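Local coordinates for ethanolamine utilization protein EutJ (PDB 3H1Q) that belongs to the actin-like ATPase superfamily, binds ATP and is associated with ethanolamine utilization, at residues E7-L12 with E48-A53; E20-L25 with R86-E91; Y29-D34 with L42-Q47; A55-S60 with V77-A82; L228-V233 with K252-P257. All coordinates share one frame; numbering follows the deposited sequence.

Contact 1: residues E7-L12 with E48-A53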
# COMPACT_ATOMS: atom_id res chain seq x y z
N GLU A 7 -7.93 -12.69 -0.96
CA GLU A 7 -8.39 -12.27 -2.29
C GLU A 7 -9.82 -11.67 -2.32
O GLU A 7 -10.06 -10.62 -2.92
CB GLU A 7 -8.31 -13.43 -3.25
CG GLU A 7 -8.65 -13.04 -4.63
CD GLU A 7 -8.45 -14.17 -5.60
OE1 GLU A 7 -7.29 -14.65 -5.71
OE2 GLU A 7 -9.45 -14.58 -6.25
N GLN A 8 -10.75 -12.36 -1.66
CA GLN A 8 -12.14 -11.94 -1.57
C GLN A 8 -12.30 -10.61 -0.82
O GLN A 8 -13.05 -9.72 -1.26
CB GLN A 8 -12.97 -13.02 -0.88
CG GLN A 8 -13.01 -14.36 -1.63
CD GLN A 8 -13.81 -15.41 -0.89
OE1 GLN A 8 -13.96 -15.35 0.32
NE2 GLN A 8 -14.35 -16.39 -1.62
N LYS A 9 -11.59 -10.47 0.30
CA LYS A 9 -11.61 -9.23 1.08
C LYS A 9 -11.09 -8.03 0.29
O LYS A 9 -11.64 -6.95 0.40
CB LYS A 9 -10.79 -9.38 2.36
CG LYS A 9 -11.32 -10.42 3.34
CD LYS A 9 -11.26 -9.87 4.77
CE LYS A 9 -11.15 -10.94 5.85
NZ LYS A 9 -9.73 -11.35 5.99
N LEU A 10 -10.04 -8.23 -0.50
CA LEU A 10 -9.45 -7.21 -1.34
C LEU A 10 -10.35 -6.84 -2.50
O LEU A 10 -10.39 -5.70 -2.92
CB LEU A 10 -8.15 -7.74 -1.94
CG LEU A 10 -6.76 -7.41 -1.40
CD1 LEU A 10 -6.78 -7.23 0.10
CD2 LEU A 10 -5.73 -8.47 -1.88
N ASN A 11 -11.05 -7.82 -3.06
CA ASN A 11 -11.97 -7.51 -4.14
C ASN A 11 -13.12 -6.67 -3.59
O ASN A 11 -13.54 -5.70 -4.24
CB ASN A 11 -12.47 -8.74 -4.87
CG ASN A 11 -11.55 -9.14 -5.99
OD1 ASN A 11 -11.20 -10.30 -6.11
ND2 ASN A 11 -11.17 -8.19 -6.83
N LEU A 12 -13.57 -7.03 -2.38
CA LEU A 12 -14.63 -6.29 -1.70
C LEU A 12 -14.18 -4.85 -1.50
O LEU A 12 -14.80 -3.90 -2.01
CB LEU A 12 -14.97 -6.92 -0.35
CG LEU A 12 -16.17 -6.33 0.41
CD1 LEU A 12 -17.43 -6.40 -0.42
CD2 LEU A 12 -16.39 -7.00 1.76
N GLU A 48 -13.42 -8.84 12.91
CA GLU A 48 -12.75 -9.95 12.26
C GLU A 48 -12.10 -9.49 10.95
O GLU A 48 -11.72 -10.29 10.10
CB GLU A 48 -13.73 -11.11 11.98
CG GLU A 48 -14.88 -11.31 13.01
CD GLU A 48 -14.43 -11.10 14.47
OE1 GLU A 48 -13.34 -11.59 14.84
OE2 GLU A 48 -15.17 -10.43 15.25
N GLY A 49 -11.97 -8.19 10.77
CA GLY A 49 -11.21 -7.70 9.65
C GLY A 49 -11.91 -7.78 8.31
O GLY A 49 -11.30 -7.56 7.27
N ILE A 50 -13.19 -8.10 8.32
CA ILE A 50 -13.90 -8.00 7.07
C ILE A 50 -14.18 -6.53 6.78
O ILE A 50 -14.68 -5.82 7.65
CB ILE A 50 -15.19 -8.78 7.06
CG1 ILE A 50 -14.91 -10.24 7.35
CG2 ILE A 50 -15.82 -8.67 5.69
CD1 ILE A 50 -16.15 -11.10 7.17
N PRO A 51 -13.82 -6.06 5.56
CA PRO A 51 -14.03 -4.70 5.08
C PRO A 51 -15.47 -4.24 5.18
O PRO A 51 -16.37 -4.95 4.79
CB PRO A 51 -13.62 -4.78 3.61
CG PRO A 51 -12.63 -5.84 3.58
CD PRO A 51 -13.09 -6.86 4.57
N VAL A 52 -15.64 -3.05 5.75
CA VAL A 52 -16.93 -2.37 5.95
C VAL A 52 -17.03 -1.10 5.08
O VAL A 52 -18.08 -0.81 4.53
CB VAL A 52 -17.12 -1.99 7.41
CG1 VAL A 52 -18.29 -1.08 7.56
CG2 VAL A 52 -17.34 -3.23 8.22
N ALA A 53 -15.91 -0.38 4.93
CA ALA A 53 -15.89 0.88 4.19
C ALA A 53 -14.47 1.29 3.84
O ALA A 53 -13.53 0.86 4.52
CB ALA A 53 -16.52 2.00 5.04
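The pyrrolidine ring of Pro-51 turns its CB, CG and CD atoms to helix 3-18 and is met there by Lys-9 and Leu-12. CD lies beside the Lys-9 side chain, CG against the Lys-9 carbonyl oxygen and CB next to a Leu-12 methyl, while Leu-13 and Leu-16 of the same helix also touch the ring. Here, in the actin-like ATPase fold, the N-terminal helix packs against the start of strand 51-58, an outermost strand of the five-stranded sheet, which Pro-51 opens. Just beyond, Val-52 and Ala-53 both face Val-44 in a classic beta bulge.

Lys-9 crosses the proline at about a right angle. Its methylene chain does the touching, with Lys-9 CD 3.5 Å from Pro-51 CD. The chain is bent at chi2 (-137°), which swings CD over the turn before the strand, where Lys-9 CD lies 3.4 Å from Gly-49 O. Further out, Lys-9 CE reaches the flank of Ile-50, 4.1 Å from its CG1. Leu-12 comes one helical turn later and covers the other end of the proline, its CD2 standing 4.0 Å from Pro-51 CB; a looser touch joins the same methyl to Ile-50 CG2. The interface is therefore made of aliphatic carbon and backbone oxygen. Pro-51 O accepts a hydrogen bond from Asn-23 ND2, and Leu-12 CD2 sits 3.7 Å from that Pro-51 O.

Contact 2: residues E20-L25 with R86-E91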
# COMPACT_ATOMS: atom_id res chain seq x y z
N GLU A 20 -18.08 3.40 -3.95
CA GLU A 20 -18.51 4.13 -2.74
C GLU A 20 -19.78 3.55 -2.13
O GLU A 20 -20.82 4.17 -2.18
CB GLU A 20 -18.72 5.61 -3.07
CG GLU A 20 -17.47 6.30 -3.61
CD GLU A 20 -17.70 7.78 -3.94
OE1 GLU A 20 -18.87 8.22 -3.94
OE2 GLU A 20 -16.70 8.51 -4.20
N ILE A 21 -19.70 2.33 -1.60
CA ILE A 21 -20.78 1.78 -0.82
C ILE A 21 -20.14 1.14 0.38
O ILE A 21 -18.92 1.03 0.42
CB ILE A 21 -21.64 0.71 -1.58
CG1 ILE A 21 -20.90 -0.65 -1.62
CG2 ILE A 21 -22.19 1.26 -2.93
CD1 ILE A 21 -21.03 -1.50 -2.90
N VAL A 22 -20.97 0.72 1.33
CA VAL A 22 -20.52 0.04 2.55
C VAL A 22 -21.06 -1.39 2.72
O VAL A 22 -22.02 -1.79 2.06
CB VAL A 22 -20.92 0.83 3.79
CG1 VAL A 22 -20.25 2.17 3.78
CG2 VAL A 22 -22.40 0.98 3.84
N ASN A 23 -20.44 -2.13 3.63
CA ASN A 23 -20.78 -3.49 3.94
C ASN A 23 -21.45 -3.44 5.29
O ASN A 23 -20.77 -3.37 6.29
CB ASN A 23 -19.50 -4.34 4.00
CG ASN A 23 -19.75 -5.84 4.24
OD1 ASN A 23 -20.86 -6.29 4.46
ND2 ASN A 23 -18.67 -6.61 4.21
N PRO A 24 -22.77 -3.52 5.32
CA PRO A 24 -23.55 -3.27 6.53
C PRO A 24 -23.33 -4.28 7.65
O PRO A 24 -24.25 -4.91 8.11
CB PRO A 24 -24.99 -3.27 6.02
CG PRO A 24 -24.97 -4.16 4.88
CD PRO A 24 -23.62 -4.06 4.24
N LEU A 25 -22.10 -4.41 8.10
CA LEU A 25 -21.82 -5.22 9.28
C LEU A 25 -22.02 -4.40 10.58
O LEU A 25 -21.77 -3.18 10.62
CB LEU A 25 -20.43 -5.84 9.19
CG LEU A 25 -20.33 -6.72 7.93
CD1 LEU A 25 -18.90 -7.03 7.47
CD2 LEU A 25 -21.08 -7.98 8.19
N ARG A 86 -20.60 9.61 5.70
CA ARG A 86 -21.92 9.78 5.11
C ARG A 86 -22.45 8.44 4.57
O ARG A 86 -23.65 8.15 4.60
CB ARG A 86 -21.98 10.94 4.08
CG ARG A 86 -21.34 10.70 2.70
CD ARG A 86 -21.55 11.90 1.71
NE ARG A 86 -20.48 12.12 0.68
CZ ARG A 86 -19.40 12.93 0.80
NH1 ARG A 86 -19.18 13.61 1.92
NH2 ARG A 86 -18.51 13.06 -0.21
N LEU A 87 -21.52 7.60 4.13
CA LEU A 87 -21.80 6.44 3.31
C LEU A 87 -22.14 5.35 4.26
O LEU A 87 -23.07 4.58 4.03
CB LEU A 87 -20.54 6.07 2.55
CG LEU A 87 -20.61 6.07 1.03
CD1 LEU A 87 -21.36 7.26 0.51
CD2 LEU A 87 -19.19 5.98 0.46
N LEU A 88 -21.39 5.30 5.36
CA LEU A 88 -21.68 4.38 6.46
C LEU A 88 -22.85 4.92 7.24
O LEU A 88 -23.22 6.08 7.09
CB LEU A 88 -20.47 4.31 7.37
CG LEU A 88 -20.28 3.13 8.29
CD1 LEU A 88 -20.58 1.81 7.58
CD2 LEU A 88 -18.84 3.19 8.74
N GLY A 89 -23.45 4.12 8.09
CA GLY A 89 -24.37 4.71 9.04
C GLY A 89 -23.73 5.82 9.89
O GLY A 89 -24.12 6.97 9.81
N SER A 90 -22.70 5.46 10.66
CA SER A 90 -22.33 6.17 11.88
C SER A 90 -21.15 7.12 11.71
O SER A 90 -20.79 7.48 10.59
CB SER A 90 -21.96 5.14 12.95
OG SER A 90 -20.87 4.31 12.53
N GLU A 91 -20.55 7.51 12.83
CA GLU A 91 -19.27 8.20 12.75
C GLU A 91 -18.13 7.42 13.44
O GLU A 91 -18.35 6.55 14.28
CB GLU A 91 -19.38 9.64 13.23
CG GLU A 91 -19.48 9.80 14.72
CD GLU A 91 -19.18 11.23 15.17
OE1 GLU A 91 -19.87 12.16 14.69
OE2 GLU A 91 -18.27 11.43 16.00
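Side-chain torsions bring Val-22 and Leu-88 together. At chi1 -63° Val-22 CG1 stands anti to its own carbonyl carbon and CG2 lies between the backbone N and that carbon; with this rotation CG1 meets Leu-88 CD1 and the peptide between Leu-87 and Leu-88, and CG2 meets Leu-87 O. Leu-88 CG is anti to the backbone N, and chi2 of 44° brings CD1 back to the valine, although the Leu-88 CB points neither at nor away from segment 20-25.

The result is a small apolar patch. Val-22 CG1 lies 3.8 Å from Leu-88 CD1 and 4.1 Å from Leu-87 CB. The same CG1 is 3.7 Å from Leu-88 N, while Val-22 CG2 rests against Leu-87 O at the same separation. Leu-87 carries the contact on toward Glu-20: Leu-87 CD2 is 3.6 Å from Glu-20 CB, and Leu-87 CG lies 3.7 Å from Glu-20 O. Glu-20 thus offers its first methylene and its backbone to the leucine, whereas its carboxylate oxygen OE2 forms a salt bridge with Lys-83 one turn back on helix 70-87.

Around the patch, Val-22 also touches Ala-53 and Leu-88 touches Val-52, both on strand 51-58, and Asn-23 is hydrogen-bonded to Val-52 through the backbone. Two helix ends consequently meet at the surface. Leu-88 is the first residue to leave helical geometry after helix 70-87, and Glu-20, with positive phi, is the C-prime residue of the Schellman motif that terminates helix 3-18.

Contact 3: residues Y29-D34 with L42-Q47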
# COMPACT_ATOMS: atom_id res chain seq x y z
N TYR A 29 -16.18 -1.12 14.97
CA TYR A 29 -15.44 -1.10 13.75
C TYR A 29 -14.01 -0.80 14.06
O TYR A 29 -13.70 -0.21 15.10
CB TYR A 29 -15.98 0.02 12.90
CG TYR A 29 -17.36 -0.23 12.38
CD1 TYR A 29 -17.75 -1.50 12.02
CD2 TYR A 29 -18.26 0.82 12.20
CE1 TYR A 29 -19.00 -1.73 11.51
CE2 TYR A 29 -19.53 0.60 11.69
CZ TYR A 29 -19.88 -0.69 11.35
OH TYR A 29 -21.12 -0.98 10.86
N LYS A 30 -13.15 -1.20 13.15
CA LYS A 30 -11.76 -0.88 13.25
C LYS A 30 -11.39 0.02 12.08
O LYS A 30 -11.80 -0.22 10.93
CB LYS A 30 -10.95 -2.16 13.21
CG LYS A 30 -11.08 -3.09 14.40
CD LYS A 30 -9.76 -3.84 14.51
CE LYS A 30 -9.94 -5.31 14.77
NZ LYS A 30 -8.81 -6.12 14.18
N VAL A 31 -10.64 1.08 12.36
CA VAL A 31 -10.28 2.05 11.34
C VAL A 31 -8.76 2.13 11.21
O VAL A 31 -8.01 1.98 12.19
CB VAL A 31 -10.85 3.43 11.65
CG1 VAL A 31 -10.68 4.35 10.46
CG2 VAL A 31 -12.32 3.34 12.01
N GLY A 32 -8.30 2.34 9.98
CA GLY A 32 -6.90 2.40 9.72
C GLY A 32 -6.69 3.47 8.70
O GLY A 32 -7.45 3.59 7.73
N VAL A 33 -5.68 4.28 8.93
CA VAL A 33 -5.29 5.23 7.93
C VAL A 33 -3.90 4.87 7.46
O VAL A 33 -3.02 4.54 8.27
CB VAL A 33 -5.35 6.65 8.48
CG1 VAL A 33 -4.93 7.68 7.39
CG2 VAL A 33 -6.76 6.95 8.98
N ASP A 34 -3.73 4.87 6.14
CA ASP A 34 -2.45 4.62 5.51
C ASP A 34 -1.96 5.88 4.86
O ASP A 34 -2.52 6.35 3.85
CB ASP A 34 -2.58 3.52 4.46
CG ASP A 34 -1.22 3.15 3.83
OD1 ASP A 34 -0.60 2.18 4.34
OD2 ASP A 34 -0.77 3.82 2.83
N LEU A 42 -8.20 5.36 3.73
CA LEU A 42 -8.84 5.14 5.00
C LEU A 42 -9.68 3.89 4.81
O LEU A 42 -10.38 3.78 3.80
CB LEU A 42 -9.74 6.33 5.32
CG LEU A 42 -10.84 6.06 6.34
CD1 LEU A 42 -10.31 6.32 7.73
CD2 LEU A 42 -11.99 6.95 6.05
N VAL A 43 -9.63 2.99 5.80
CA VAL A 43 -10.25 1.68 5.74
C VAL A 43 -10.97 1.33 7.06
O VAL A 43 -10.42 1.56 8.14
CB VAL A 43 -9.17 0.62 5.39
CG1 VAL A 43 -9.66 -0.81 5.55
CG2 VAL A 43 -8.65 0.84 3.95
N VAL A 44 -12.20 0.80 6.96
CA VAL A 44 -12.96 0.35 8.11
C VAL A 44 -13.27 -1.14 7.98
O VAL A 44 -13.59 -1.61 6.90
CB VAL A 44 -14.33 1.12 8.26
CG1 VAL A 44 -15.07 0.65 9.51
CG2 VAL A 44 -14.14 2.61 8.31
N THR A 45 -13.20 -1.87 9.08
CA THR A 45 -13.56 -3.28 9.08
C THR A 45 -14.32 -3.62 10.34
O THR A 45 -14.21 -2.92 11.33
CB THR A 45 -12.30 -4.20 9.10
OG1 THR A 45 -11.80 -4.25 10.45
CG2 THR A 45 -11.20 -3.74 8.16
N ASP A 46 -15.05 -4.74 10.32
CA ASP A 46 -15.56 -5.33 11.56
C ASP A 46 -14.42 -5.92 12.41
O ASP A 46 -13.23 -5.84 12.02
CB ASP A 46 -16.55 -6.42 11.24
CG ASP A 46 -15.90 -7.62 10.58
OD1 ASP A 46 -14.71 -7.55 10.17
OD2 ASP A 46 -16.59 -8.66 10.45
N GLN A 47 -14.75 -6.53 13.55
CA GLN A 47 -13.69 -7.00 14.48
C GLN A 47 -12.90 -8.18 13.94
O GLN A 47 -11.83 -8.47 14.44
CB GLN A 47 -14.23 -7.34 15.89
CG GLN A 47 -14.59 -6.14 16.79
CD GLN A 47 -13.42 -5.14 17.09
OE1 GLN A 47 -13.66 -3.94 17.21
NE2 GLN A 47 -12.19 -5.64 17.24
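Val-31 and Val-44 lie side by side and point the same way, as expected of a directly facing, non-hydrogen-bonded pair in the antiparallel hairpin of strands 30-34 and 39-45. Their CG2 methyls approach to 4.2 Å. Leu-42 shares this face and is laid across both valines of the opposite strand: its CD1 is 3.4 Å from Val-31 CG1 and 3.8 Å from Val-33 CG2. At the other end Tyr-29 is set aslant to Val-44, with Tyr-29 CB 3.6 Å from Val-44 CG1, while Asp-46 CA lies at the edge of the ring near its plane. The tyrosine hydroxyl is hydrogen-bonded to Leu-25 O.

The face bearing Lys-30, Val-43 and Thr-45 is built differently. Lys-30 and Gln-47 cross at about a right angle, Lys-30 CE lying 3.4 Å from Gln-47 NE2, and the ammonium group reaches beyond them to Leu-270 O. Thr-45 OG1, placed by chi1 79° between its backbone N and carbonyl carbon, touches Lys-30 CB and donates a hydrogen bond of 2.7 Å to Asp-46 O.

Two reciprocal pairs of backbone bonds fix the register, Lys-30 with Thr-45 and Gly-32 with Val-43; the bond from Lys-30 N to Thr-45 O measures 2.7 Å. Strand 30-34 is the middle strand of the five and bonds onward to Ala-96, while strand 39-45 bonds to strand 51-58. Helix 70-87 covers the face of Val-33, Leu-42 and Val-44, helix 263-269 covers that of Val-43 and Thr-45, and Asp-34 at the strand end touches the bound ATP.

Contact 4: residues A55-S60 with V77-A82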
# COMPACT_ATOMS: atom_id res chain seq x y z
N ALA A 55 -12.05 4.72 1.59
CA ALA A 55 -11.90 5.81 0.63
C ALA A 55 -10.43 6.01 0.36
O ALA A 55 -9.58 5.61 1.18
CB ALA A 55 -12.50 7.09 1.17
N LEU A 56 -10.14 6.64 -0.78
CA LEU A 56 -8.77 6.87 -1.21
C LEU A 56 -8.59 8.21 -1.93
O LEU A 56 -9.33 8.54 -2.87
CB LEU A 56 -8.34 5.73 -2.15
CG LEU A 56 -6.97 5.78 -2.82
CD1 LEU A 56 -6.66 4.40 -3.21
CD2 LEU A 56 -6.95 6.65 -4.05
N LYS A 57 -7.59 8.98 -1.52
CA LYS A 57 -7.23 10.16 -2.33
C LYS A 57 -5.80 10.05 -2.86
O LYS A 57 -4.87 9.63 -2.15
CB LYS A 57 -7.44 11.50 -1.55
CG LYS A 57 -7.47 12.81 -2.41
CD LYS A 57 -8.84 13.02 -3.09
CE LYS A 57 -8.89 14.22 -4.04
NZ LYS A 57 -8.95 15.53 -3.29
N TRP A 58 -5.63 10.41 -4.11
CA TRP A 58 -4.30 10.46 -4.68
C TRP A 58 -3.62 11.70 -4.14
O TRP A 58 -4.11 12.80 -4.37
CB TRP A 58 -4.40 10.54 -6.20
CG TRP A 58 -4.94 9.28 -6.78
CD1 TRP A 58 -6.12 9.12 -7.45
CD2 TRP A 58 -4.32 7.99 -6.73
NE1 TRP A 58 -6.27 7.81 -7.83
CE2 TRP A 58 -5.18 7.10 -7.41
CE3 TRP A 58 -3.11 7.51 -6.20
CZ2 TRP A 58 -4.87 5.74 -7.57
CZ3 TRP A 58 -2.81 6.17 -6.36
CH2 TRP A 58 -3.69 5.29 -7.03
N ALA A 59 -2.50 11.50 -3.44
CA ALA A 59 -1.85 12.57 -2.70
C ALA A 59 -0.43 12.30 -2.24
O ALA A 59 -0.15 11.36 -1.50
CB ALA A 59 -2.70 12.95 -1.50
N SER A 60 0.44 13.23 -2.63
CA SER A 60 1.85 13.27 -2.27
C SER A 60 2.11 14.04 -0.99
O SER A 60 2.70 15.11 -1.03
CB SER A 60 2.57 13.98 -3.40
OG SER A 60 1.71 15.01 -3.90
N VAL A 77 -7.34 13.32 5.06
CA VAL A 77 -7.95 12.43 6.04
C VAL A 77 -9.33 12.93 6.45
O VAL A 77 -10.30 12.18 6.47
CB VAL A 77 -7.11 12.27 7.27
CG1 VAL A 77 -7.83 11.41 8.30
CG2 VAL A 77 -5.78 11.68 6.86
N ARG A 78 -9.43 14.23 6.75
CA ARG A 78 -10.73 14.77 7.09
C ARG A 78 -11.75 14.49 6.01
O ARG A 78 -12.83 14.00 6.32
CB ARG A 78 -10.65 16.24 7.46
CG ARG A 78 -10.25 16.36 8.90
CD ARG A 78 -10.09 17.78 9.36
NE ARG A 78 -11.30 18.57 9.15
CZ ARG A 78 -12.21 18.81 10.09
NH1 ARG A 78 -12.07 18.31 11.31
NH2 ARG A 78 -13.28 19.55 9.78
N GLU A 79 -11.42 14.74 4.75
CA GLU A 79 -12.44 14.59 3.70
C GLU A 79 -12.85 13.11 3.49
O GLU A 79 -14.02 12.81 3.21
CB GLU A 79 -12.05 15.33 2.40
CG GLU A 79 -11.11 14.61 1.43
CD GLU A 79 -10.30 15.60 0.52
OE1 GLU A 79 -9.51 16.45 1.05
OE2 GLU A 79 -10.46 15.51 -0.74
N LEU A 80 -11.88 12.21 3.71
CA LEU A 80 -12.12 10.78 3.65
C LEU A 80 -13.04 10.36 4.78
O LEU A 80 -14.10 9.78 4.52
CB LEU A 80 -10.80 10.00 3.70
CG LEU A 80 -9.78 10.28 2.59
CD1 LEU A 80 -8.60 9.41 2.81
CD2 LEU A 80 -10.34 10.07 1.18
N LYS A 81 -12.65 10.67 6.03
CA LYS A 81 -13.47 10.37 7.19
C LYS A 81 -14.91 10.77 6.98
O LYS A 81 -15.83 10.06 7.38
CB LYS A 81 -12.97 11.08 8.42
CG LYS A 81 -13.57 10.55 9.70
CD LYS A 81 -12.78 11.03 10.89
CE LYS A 81 -13.51 12.13 11.64
NZ LYS A 81 -14.50 11.56 12.59
N ALA A 82 -15.12 11.90 6.31
CA ALA A 82 -16.47 12.39 6.13
C ALA A 82 -17.17 11.62 5.06
O ALA A 82 -18.36 11.38 5.15
CB ALA A 82 -16.47 13.84 5.81
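Lys-57 reaches from the outermost strand of the five-stranded sheet to Glu-79 on helix 70-87, a helix that packs on the sheet of this actin-like ATPase fold and whose segment 77-82 runs roughly antiparallel to strand segment 55-58, at 151°. Its CB lies 4.2 Å from Leu-80 CD2, so the side chain leaves the backbone beside the leucine. CG, anti to the backbone N (chi1 -164°), leads away from that methyl. The bend at chi2 (80°) then turns CD toward the glutamate, 3.8 Å from Glu-79 OE2, and CE stays at a similar distance from the same oxygen. At the tip, NZ donates a hydrogen bond of 3.0 Å to Glu-79 OE2 that forms part of a salt bridge. The two side chains cross at about a right angle, and OE2 is approached on its syn side, with the nitrogen somewhat out of the carboxylate plane.

Beside this charged pair lies the apolar part. Leu-80 CD2 rests on Ala-55 CB at 3.7 Å and lies over the strand backbone, 4.0 Å from both Leu-56 N and Lys-57 N. Leu-80 also touches Ile-40 and Leu-42 on the next strand, which places it between helix and sheet.

Leu-56, alternating with these residues, faces the other way, toward the nucleotide side. There Trp-58 touches the bound ATP and makes a cation-pi contact with Lys-194, a residue of the ATP site. Leu-56 CD2 lies over the centre of the Trp-58 ring, 3.8 Å above its plane.

Contact 5: residues L228-V233 with K252-P257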
# COMPACT_ATOMS: atom_id res chain seq x y z
N LEU A 228 12.44 -18.78 2.31
CA LEU A 228 11.46 -17.70 2.46
C LEU A 228 10.64 -17.40 1.21
O LEU A 228 11.20 -17.03 0.15
CB LEU A 228 12.14 -16.41 2.94
CG LEU A 228 12.62 -16.36 4.39
CD1 LEU A 228 13.65 -15.25 4.57
CD2 LEU A 228 11.44 -16.22 5.37
N PRO A 229 9.29 -17.56 1.33
CA PRO A 229 8.35 -17.12 0.31
C PRO A 229 8.42 -15.62 0.16
O PRO A 229 8.90 -14.94 1.06
CB PRO A 229 7.00 -17.55 0.88
CG PRO A 229 7.33 -18.71 1.75
CD PRO A 229 8.61 -18.31 2.40
N VAL A 230 7.95 -15.12 -0.97
CA VAL A 230 8.19 -13.75 -1.35
C VAL A 230 6.91 -13.12 -1.89
O VAL A 230 6.30 -13.62 -2.84
CB VAL A 230 9.32 -13.67 -2.37
CG1 VAL A 230 9.44 -12.29 -2.96
CG2 VAL A 230 10.60 -14.10 -1.72
N TYR A 231 6.53 -12.01 -1.27
CA TYR A 231 5.23 -11.44 -1.51
C TYR A 231 5.43 -10.04 -1.97
O TYR A 231 6.02 -9.24 -1.29
CB TYR A 231 4.47 -11.45 -0.21
CG TYR A 231 4.21 -12.84 0.30
CD1 TYR A 231 3.02 -13.49 0.02
CD2 TYR A 231 5.15 -13.50 1.08
CE1 TYR A 231 2.75 -14.78 0.50
CE2 TYR A 231 4.89 -14.80 1.58
CZ TYR A 231 3.68 -15.42 1.28
OH TYR A 231 3.41 -16.69 1.74
N VAL A 232 4.96 -9.74 -3.16
CA VAL A 232 5.13 -8.41 -3.65
C VAL A 232 3.79 -7.71 -3.59
O VAL A 232 2.87 -8.07 -4.32
CB VAL A 232 5.68 -8.44 -5.06
CG1 VAL A 232 5.65 -7.06 -5.66
CG2 VAL A 232 7.10 -8.98 -5.03
N VAL A 233 3.67 -6.72 -2.71
CA VAL A 233 2.44 -5.97 -2.56
C VAL A 233 2.71 -4.52 -2.91
O VAL A 233 3.85 -4.19 -3.22
CB VAL A 233 1.90 -6.06 -1.13
CG1 VAL A 233 1.71 -7.51 -0.74
CG2 VAL A 233 2.83 -5.38 -0.18
N LYS A 252 13.50 -16.03 -8.09
CA LYS A 252 12.33 -16.86 -7.77
C LYS A 252 11.01 -16.17 -8.04
O LYS A 252 10.94 -14.93 -8.08
CB LYS A 252 12.40 -17.50 -6.36
CG LYS A 252 12.88 -16.63 -5.22
CD LYS A 252 13.13 -17.51 -3.98
CE LYS A 252 13.00 -16.73 -2.66
NZ LYS A 252 14.19 -15.88 -2.28
N GLU A 253 9.98 -16.99 -8.27
CA GLU A 253 8.63 -16.52 -8.57
C GLU A 253 8.09 -15.78 -7.36
O GLU A 253 8.43 -16.09 -6.22
CB GLU A 253 7.70 -17.68 -8.98
N VAL A 254 7.27 -14.77 -7.61
CA VAL A 254 6.75 -13.96 -6.50
C VAL A 254 5.24 -14.09 -6.40
O VAL A 254 4.58 -14.37 -7.40
CB VAL A 254 7.20 -12.45 -6.59
CG1 VAL A 254 8.74 -12.35 -6.61
CG2 VAL A 254 6.59 -11.72 -7.81
N GLN A 255 4.69 -13.90 -5.21
CA GLN A 255 3.24 -13.80 -5.03
C GLN A 255 2.79 -12.34 -4.97
O GLN A 255 3.19 -11.63 -4.05
CB GLN A 255 2.81 -14.53 -3.78
CG GLN A 255 2.80 -16.03 -3.95
CD GLN A 255 3.70 -16.75 -2.94
OE1 GLN A 255 4.88 -16.39 -2.80
NE2 GLN A 255 3.16 -17.76 -2.24
N VAL A 256 1.98 -11.91 -5.93
CA VAL A 256 1.33 -10.58 -5.93
C VAL A 256 -0.19 -10.79 -5.76
O VAL A 256 -0.79 -11.55 -6.52
CB VAL A 256 1.57 -9.81 -7.25
CG1 VAL A 256 0.97 -8.43 -7.17
CG2 VAL A 256 3.04 -9.73 -7.58
N PRO A 257 -0.81 -10.14 -4.75
CA PRO A 257 -2.23 -10.46 -4.55
C PRO A 257 -3.15 -9.66 -5.45
O PRO A 257 -2.70 -8.71 -6.06
CB PRO A 257 -2.47 -10.14 -3.07
CG PRO A 257 -1.12 -10.15 -2.47
CD PRO A 257 -0.23 -9.57 -3.53
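Leu-228 opens the contact with its carbonyl, its O lying 3.4 Å from Lys-252 CE. Val-230 comes next and meets two partners: its CG1 touches Val-254 CG1 at 3.7 Å, while its CG2 packs on Lys-252 CE, that lysine chain crossing the valine at about a right angle. Val-230 O accepts a nearly straight hydrogen bond of 2.9 Å from Gln-255 N.

Tyr-231 and Gln-255 lie side by side and point the same way, with the phenol ring and the amide plane stacked 17° apart and Tyr-231 CD1 3.9 Å from Gln-255 CB. Val-232 N then donates to Gln-255 O at 2.7 Å, the donor tilted 31° from the carbonyl plane. Val-232 also sends CG2 against Val-254 CB at 3.8 Å, and its CB meets a Val-256 methyl. At the end of the strand Val-233 CG1 lies 4.0 Å from Pro-257 CD.

Gln-255 thus bonds to the residues before and after Tyr-231, the pattern of a single parallel bridge. Segment 252-257 runs beside the edge strand 230-233 of the four-stranded sheet without being a regular strand itself. The other side of strand 230-233 bonds to strand 141-146, and helix 242-250 links the two segments, its Phe-246 covering Val-232 and Val-254. Two backbone bonds therefore set the alignment, while obliquely crossing valines and the aliphatic length of Lys-252 supply the packing.

In the fold
Contact 3 lies within the five-stranded sheet, and contacts 1, 2 and 4 join helices or loops to it or beside it, whereas contact 5 belongs to the second, four-stranded sheet, with the ATP bound between them. The centre of contact 3 is about 10 Å from that of contact 1 and 14 Å from that of contact 4. Contact 2 borders contact 1, where Val-52 O lies 2.8 Å from Asn-23 N. Contact 5 lies about 29 Å from contact 4 between centres, on the opposite side of the chain's centre; it touches contact 1 through Leu-10 and Pro-257. Contacts 4 and 5 approach the nucleotide: the side chains of Leu-56 and Val-233 are about 6 and 7 Å from ATP.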